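Local coordinates for protein type III effector NopAA (Sinorhizobium fredii USDA 257, PDB 6SDU) that hydrolyses xyloglucan as a family 12 glycoside hydrolase, and is captured here with cellobiose bound, at residues I80-P83 with L84-N88; T188-I191 with K192-L195; V155-G159 with A160-V164. All blocks are in the same frame, centred on the assembly; numbering follows the deposited sequence.

Interaction 1. Residues I80-P83 with L84-N88; sequences IGKP and LSSIN
Ser86 folds back onto Pro83 in the turn that takes the chain out of strand 72-83, just past a G1 beta bulge in which Gly81 and Lys82 both face Val209 of the neighbouring strand 208-218. The hydroxyl of Ser86 donates a hydrogen bond to the proline carbonyl, with Ser86 OG 2.9 Å from Pro83 O, in the plane of that carbonyl and on one of its lone pairs. Its first torsion makes this possible: at chi1 73° OG sits between its own backbone N and carbonyl carbon and is turned back toward the strand, where Ser86 OG also lies 3.2 Å from Pro83 CD. Ser86 N adds a weak bond to the same Pro83 O, with an N-H...O angle of 132°. One carbonyl is thus gripped by both the side chain and the amide of a single residue.

Lys82 reaches over the same turn from the strand side. Its chain leaves with CG anti to the carbonyl carbon and then bends at chi3 and again at chi4, so that it curls back and does not run straight out. The curl lays Lys82 CE 3.5 Å from Ile87 CG1, tight for two carbons, and brings NZ to Ser86 O from above the plane of that carbonyl, 66° out of it. CG1 and CD1 of Ile87 reach back to the carbonyl that Ser86 binds. Ile87 CD1 comes 3.5 Å from Pro83 O and more loosely meets Ile80, and Val209 of strand 208-218 touches both isoleucines. Ser85 OG bonds Asp206. The buried Leu84 packs on Asp206 and Ile207. The lysine bond to the turn is a long one, 3.3 Å from Lys82 NZ to Ser86 O.

Interaction 2. Residues T188-I191 with K192-L195; sequences TVDI and KSIL
The carboxylate of Asp190 faces Ser193 with both oxygens, one for the backbone amide and one for the side chain. Asp190 OD1 accepts from Ser193 N in a long, weak but nearly straight bond, 3.2 Å with an N-H...O angle of 170°. Asp190 OD2 accepts from Ser193 OG at a modelled 2.5 Å, a length too short to be taken at face value. The carboxylate can present both atoms because CG stands anti to the backbone N (chi1 177°), which swings the group forward past the end of strand 186-190, and chi2 is close to zero. Ser193 turns OG back to meet it. Asp190 is therefore the N-cap of helix 191-200, the domain's one long helix, and its negative charge would be expected to suit the positive end of the helix dipole.

Behind the cap, Ile194 lays its CG1 3.4 Å from Asp190 O, the carbonyl that also accepts from Ile194 N. One turn along the inner face, Ile191 and Leu195 stand side by side and point the same way, Ile191 CG2 3.8 Å from Leu195 CD1. Ile191 rests on Ile110 of strand 103-112 and Val212 of strand 208-218. Leu195 packs on Ile119 and Val209, and Ile194 on Leu121 of strand 117-125.

Interaction 3. Residues V155-G159 with A160-V164; sequences VNVGG and ATWNV
A tight beta hairpin pairs strand 155-157 with strand 160-168 through a type I' turn from Val157 to Ala160, with Gly158 and Gly159, both at positive phi, at its two corners. Val155 and Trp162 form a hydrogen-bonded antiparallel pair: Val155 N to Trp162 O and Trp162 N to Val155 O are both 2.7 Å. Val157 and Ala160 close the turn, where Val157 N bonds Ala160 O.

Trp162 folds its indole back along the hairpin toward the turn. With CG anti to the carbonyl carbon and beside the backbone N (chi1 -45°), the ring carries Trp162 NE1 to Val157 O, 3.1 Å away and lying in the ring plane. The same Val157 O accepts from Ala160 N at 3.2 Å, and the two donors arrive from opposite faces of the carbonyl plane, so the turn carbonyl is held by backbone and side chain together. Ala160 CB rests over one face of the Trp162 indole, 3.4 Å above its plane and offset toward the rim. Val157 crosses the ring at about a right angle and sets Val157 CG1 3.7 Å from Trp162 CD1. On the other side of the hairpin, Thr161 and the poorly ordered Asn156 form a non-hydrogen-bonded pair, with a weak bond of 3.0 Å from Asn156 ND2 to Thr161 OG1. Farther from the turn, Val155 CG2 lightly touches Val164 CG2.

The hairpin forms one edge of the nine-stranded sheet in the beta-jelly-roll sandwich of glycoside hydrolase family 12. Strand 174-180 runs beside strand 160-168, with Leu178 and Arg180 against Trp162, while helix 191-200 places Trp197 against Val155, Val157 and Val164.

Interaction 2 is the hub of the three. Its Lys192 NZ reaches Asn88 O of interaction 1 at 3.0 Å, a probable hydrogen bond, and Leu84 CD2 packs 4.0 Å from Leu195 CB. On its other flank Asp190 N lies 3.3 Å from Gly158 O of interaction 3, again a probable hydrogen bond, with Ile194 CG1 3.8 Å from Val157 CG1. Interactions 1 and 3 do not meet: their nearest atoms are about 11 Å apart, although both belong to the same nine-stranded sheet. The bound glucose unit lies elsewhere, about 13 Å from the side chain of Trp162, and none of its pocket residues falls within these segments.

Interaction 1. Residues I80-P83 with L84-N88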
loop_
_atom_site.group_PDB
_atom_site.type_symbol
_atom_site.label_atom_id
_atom_site.label_comp_id
_atom_site.label_asym_id
_atom_site.label_seq_id
_atom_site.Cartn_x
_atom_site.Cartn_y
_atom_site.Cartn_z
ATOM N N ILE A 80 -1.886 -6.292 -13.957
ATOM C CA ILE A 80 -0.902 -6.076 -15.028
ATOM C C ILE A 80 -0.674 -7.355 -15.841
ATOM O O ILE A 80 -1.004 -7.415 -17.025
ATOM C CB ILE A 80 0.432 -5.536 -14.460
ATOM C CG1 ILE A 80 0.194 -4.342 -13.529
ATOM C CG2 ILE A 80 1.408 -5.160 -15.600
ATOM C CD1 ILE A 80 -0.410 -3.148 -14.201
ATOM N N GLY A 81 -0.148 -8.398 -15.204
ATOM C CA GLY A 81 0.112 -9.671 -15.853
ATOM C C GLY A 81 1.129 -9.647 -16.985
ATOM O O GLY A 81 0.896 -10.244 -18.043
ATOM N N LYS A 82 2.268 -8.992 -16.773
ATOM C CA LYS A 82 3.298 -8.843 -17.793
ATOM C C LYS A 82 4.672 -8.962 -17.146
ATOM O O LYS A 82 4.861 -8.492 -16.021
ATOM C CB LYS A 82 3.208 -7.481 -18.501
ATOM C CG LYS A 82 1.964 -7.288 -19.342
ATOM C CD LYS A 82 1.816 -5.854 -19.861
ATOM C CE LYS A 82 3.154 -5.198 -20.112
ATOM N NZ LYS A 82 3.510 -5.176 -21.561
ATOM N N PRO A 83 5.645 -9.566 -17.843
ATOM C CA PRO A 83 7.026 -9.546 -17.345
ATOM C C PRO A 83 7.574 -8.131 -17.298
ATOM O O PRO A 83 7.247 -7.278 -18.131
ATOM C CB PRO A 83 7.796 -10.378 -18.382
ATOM C CG PRO A 83 6.766 -11.182 -19.078
ATOM C CD PRO A 83 5.549 -10.299 -19.114
ATOM N N LEU A 84 8.426 -7.890 -16.302
ATOM C CA LEU A 84 9.014 -6.565 -16.147
ATOM C C LEU A 84 9.715 -6.118 -17.428
ATOM O O LEU A 84 9.624 -4.948 -17.824
ATOM C CB LEU A 84 9.996 -6.579 -14.984
ATOM C CG LEU A 84 10.616 -5.244 -14.628
ATOM C CD1 LEU A 84 9.516 -4.187 -14.391
ATOM C CD2 LEU A 84 11.426 -5.486 -13.385
ATOM N N SER A 85 10.387 -7.050 -18.106
ATOM C CA SER A 85 11.141 -6.715 -19.310
ATOM C C SER A 85 10.233 -6.279 -20.458
ATOM O O SER A 85 10.640 -5.454 -21.287
ATOM C CB SER A 85 11.994 -7.918 -19.728
ATOM O OG SER A 85 11.191 -9.059 -19.979
ATOM N N SER A 86 9.004 -6.792 -20.515
ATOM C CA SER A 86 8.086 -6.412 -21.585
ATOM C C SER A 86 7.391 -5.078 -21.324
ATOM O O SER A 86 6.656 -4.597 -22.196
ATOM C CB SER A 86 7.051 -7.516 -21.821
ATOM O OG SER A 86 6.102 -7.560 -20.768
ATOM N N ILE A 87 7.567 -4.494 -20.141
ATOM C CA ILE A 87 6.853 -3.281 -19.765
ATOM C C ILE A 87 7.622 -2.058 -20.249
ATOM O O ILE A 87 8.816 -1.901 -19.963
ATOM C CB ILE A 87 6.634 -3.224 -18.241
ATOM C CG1 ILE A 87 5.625 -4.284 -17.809
ATOM C CG2 ILE A 87 6.150 -1.837 -17.809
ATOM C CD1 ILE A 87 5.757 -4.716 -16.355
ATOM N N ASN A 88 6.920 -1.166 -20.942
ATOM C CA ASN A 88 7.465 0.109 -21.392
ATOM C C ASN A 88 7.123 1.251 -20.445
ATOM O O ASN A 88 7.956 2.139 -20.219
ATOM C CB ASN A 88 6.933 0.449 -22.793
ATOM C CG ASN A 88 7.106 -0.700 -23.794
ATOM O OD1 ASN A 88 8.230 -1.090 -24.129
ATOM N ND2 ASN A 88 5.985 -1.248 -24.265
#

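Interaction 2. Residues T188-I191 with K192-L195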
loop_
_atom_site.group_PDB
_atom_site.type_symbol
_atom_site.label_atom_id
_atom_site.label_comp_id
_atom_site.label_asym_id
_atom_site.label_seq_id
_atom_site.Cartn_x
_atom_site.Cartn_y
_atom_site.Cartn_z
ATOM N N THR A 188 3.017 11.092 -8.126
ATOM C CA THR A 188 3.071 10.097 -9.194
ATOM C C THR A 188 4.280 9.207 -8.965
ATOM O O THR A 188 5.370 9.713 -8.685
ATOM C CB THR A 188 3.173 10.773 -10.569
ATOM O OG1 THR A 188 2.011 11.587 -10.799
ATOM C CG2 THR A 188 3.292 9.739 -11.679
ATOM N N VAL A 189 4.098 7.896 -9.077
ATOM C CA VAL A 189 5.192 6.947 -8.879
ATOM C C VAL A 189 5.481 6.220 -10.182
ATOM O O VAL A 189 4.561 5.782 -10.884
ATOM C CB VAL A 189 4.876 5.923 -7.769
ATOM C CG1 VAL A 189 4.994 6.559 -6.395
ATOM C CG2 VAL A 189 3.498 5.357 -7.977
ATOM N N ASP A 190 6.766 6.055 -10.476
ATOM C CA ASP A 190 7.228 5.288 -11.628
ATOM C C ASP A 190 7.540 3.900 -11.082
ATOM O O ASP A 190 8.631 3.637 -10.572
ATOM C CB ASP A 190 8.425 5.964 -12.286
ATOM C CG ASP A 190 8.998 5.160 -13.454
ATOM O OD1 ASP A 190 8.428 4.095 -13.805
ATOM O OD2 ASP A 190 10.046 5.587 -14.001
ATOM N N ILE A 191 6.534 3.024 -11.143
ATOM C CA ILE A 191 6.674 1.685 -10.581
ATOM C C ILE A 191 7.680 0.871 -11.387
ATOM O O ILE A 191 8.498 0.129 -10.823
ATOM C CB ILE A 191 5.290 1.007 -10.484
ATOM C CG1 ILE A 191 4.368 1.860 -9.599
ATOM C CG2 ILE A 191 5.405 -0.417 -9.918
ATOM C CD1 ILE A 191 2.920 1.404 -9.533
ATOM N N LYS A 192 7.689 1.043 -12.711
ATOM C CA LYS A 192 8.626 0.290 -13.546
ATOM C C LYS A 192 10.060 0.485 -13.069
ATOM O O LYS A 192 10.768 -0.490 -12.793
ATOM C CB LYS A 192 8.481 0.736 -15.001
ATOM C CG LYS A 192 9.404 0.040 -15.985
ATOM C CD LYS A 192 9.516 0.884 -17.243
ATOM C CE LYS A 192 10.679 0.453 -18.123
ATOM N NZ LYS A 192 10.649 1.135 -19.446
ATOM N N SER A 193 10.459 1.749 -12.870
ATOM C CA SER A 193 11.809 2.091 -12.415
ATOM C C SER A 193 12.091 1.581 -11.011
ATOM O O SER A 193 13.228 1.211 -10.702
ATOM C CB SER A 193 12.003 3.609 -12.435
ATOM O OG SER A 193 12.000 4.119 -13.753
ATOM N N ILE A 194 11.092 1.628 -10.120
ATOM C CA ILE A 194 11.307 1.138 -8.762
ATOM C C ILE A 194 11.562 -0.357 -8.783
ATOM O O ILE A 194 12.487 -0.850 -8.129
ATOM C CB ILE A 194 10.114 1.504 -7.855
ATOM C CG1 ILE A 194 10.082 3.019 -7.608
ATOM C CG2 ILE A 194 10.185 0.722 -6.545
ATOM C CD1 ILE A 194 8.810 3.515 -6.913
ATOM N N LEU A 195 10.768 -1.103 -9.555
ATOM C CA LEU A 195 10.994 -2.537 -9.680
ATOM C C LEU A 195 12.349 -2.819 -10.334
ATOM O O LEU A 195 13.058 -3.756 -9.942
ATOM C CB LEU A 195 9.855 -3.161 -10.486
ATOM C CG LEU A 195 8.486 -3.066 -9.816
ATOM C CD1 LEU A 195 7.360 -3.610 -10.704
ATOM C CD2 LEU A 195 8.519 -3.777 -8.447
#

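Interaction 3. Residues V155-G159 with A160-V164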
loop_
_atom_site.group_PDB
_atom_site.type_symbol
_atom_site.label_atom_id
_atom_site.label_comp_id
_atom_site.label_asym_id
_atom_site.label_seq_id
_atom_site.Cartn_x
_atom_site.Cartn_y
_atom_site.Cartn_z
ATOM N N VAL A 155 17.215 6.534 -0.734
ATOM C CA VAL A 155 17.308 6.073 -2.108
ATOM C C VAL A 155 16.405 6.945 -2.965
ATOM O O VAL A 155 15.218 7.108 -2.670
ATOM C CB VAL A 155 16.916 4.595 -2.212
ATOM C CG1 VAL A 155 16.978 4.131 -3.666
ATOM C CG2 VAL A 155 17.815 3.764 -1.317
ATOM N N ASN A 156 16.964 7.526 -4.021
ATOM C CA ASN A 156 16.191 8.347 -4.941
ATOM C C ASN A 156 15.877 7.493 -6.159
ATOM O O ASN A 156 16.772 7.181 -6.947
ATOM C CB ASN A 156 16.926 9.624 -5.330
ATOM C CG ASN A 156 16.005 10.622 -5.994
ATOM O OD1 ASN A 156 15.566 10.422 -7.127
ATOM N ND2 ASN A 156 15.674 11.687 -5.278
ATOM N N VAL A 157 14.616 7.072 -6.278
ATOM C CA VAL A 157 14.159 6.236 -7.383
ATOM C C VAL A 157 12.696 6.552 -7.660
ATOM O O VAL A 157 11.958 6.990 -6.772
ATOM C CB VAL A 157 14.353 4.730 -7.079
ATOM C CG1 VAL A 157 13.343 4.256 -6.047
ATOM C CG2 VAL A 157 14.253 3.909 -8.345
ATOM N N GLY A 158 12.290 6.352 -8.913
ATOM C CA GLY A 158 10.897 6.475 -9.315
ATOM C C GLY A 158 10.180 7.761 -8.944
ATOM O O GLY A 158 8.955 7.766 -8.744
ATOM N N GLY A 159 10.929 8.862 -8.891
ATOM C CA GLY A 159 10.370 10.175 -8.646
ATOM C C GLY A 159 10.323 10.640 -7.211
ATOM O O GLY A 159 9.617 11.621 -6.928
ATOM N N ALA A 160 11.024 9.967 -6.293
ATOM C CA ALA A 160 10.991 10.355 -4.889
ATOM C C ALA A 160 12.183 9.741 -4.171
ATOM O O ALA A 160 12.923 8.940 -4.737
ATOM C CB ALA A 160 9.677 9.943 -4.219
ATOM N N THR A 161 12.374 10.159 -2.921
ATOM C CA THR A 161 13.406 9.605 -2.053
ATOM C C THR A 161 12.757 8.710 -1.011
ATOM O O THR A 161 11.733 9.077 -0.424
ATOM C CB THR A 161 14.215 10.714 -1.386
ATOM O OG1 THR A 161 14.828 11.517 -2.406
ATOM C CG2 THR A 161 15.295 10.123 -0.482
ATOM N N TRP A 162 13.347 7.540 -0.785
ATOM C CA TRP A 162 12.736 6.528 0.054
ATOM C C TRP A 162 13.768 5.916 0.978
ATOM O O TRP A 162 14.968 5.955 0.709
ATOM C CB TRP A 162 12.109 5.395 -0.771
ATOM C CG TRP A 162 11.278 5.781 -1.959
ATOM C CD1 TRP A 162 11.729 6.070 -3.200
ATOM C CD2 TRP A 162 9.842 5.842 -2.034
ATOM N NE1 TRP A 162 10.677 6.332 -4.047
ATOM C CE2 TRP A 162 9.508 6.204 -3.354
ATOM C CE3 TRP A 162 8.811 5.645 -1.111
ATOM C CZ2 TRP A 162 8.190 6.365 -3.776
ATOM C CZ3 TRP A 162 7.494 5.809 -1.535
ATOM C CH2 TRP A 162 7.200 6.169 -2.850
ATOM N N ASN A 163 13.271 5.330 2.067
ATOM C CA ASN A 163 14.014 4.400 2.912
ATOM C C ASN A 163 13.478 2.996 2.641
ATOM O O ASN A 163 12.257 2.812 2.540
ATOM C CB ASN A 163 13.865 4.747 4.392
ATOM C CG ASN A 163 14.707 5.935 4.798
ATOM O OD1 ASN A 163 15.706 6.247 4.144
ATOM N ND2 ASN A 163 14.309 6.610 5.885
ATOM N N VAL A 164 14.391 2.030 2.450
ATOM C CA VAL A 164 14.058 0.677 2.014
ATOM C C VAL A 164 14.213 -0.304 3.169
ATOM O O VAL A 164 15.226 -0.292 3.881
ATOM C CB VAL A 164 14.924 0.264 0.811
ATOM C CG1 VAL A 164 14.513 -1.125 0.285
ATOM C CG2 VAL A 164 14.766 1.305 -0.271
#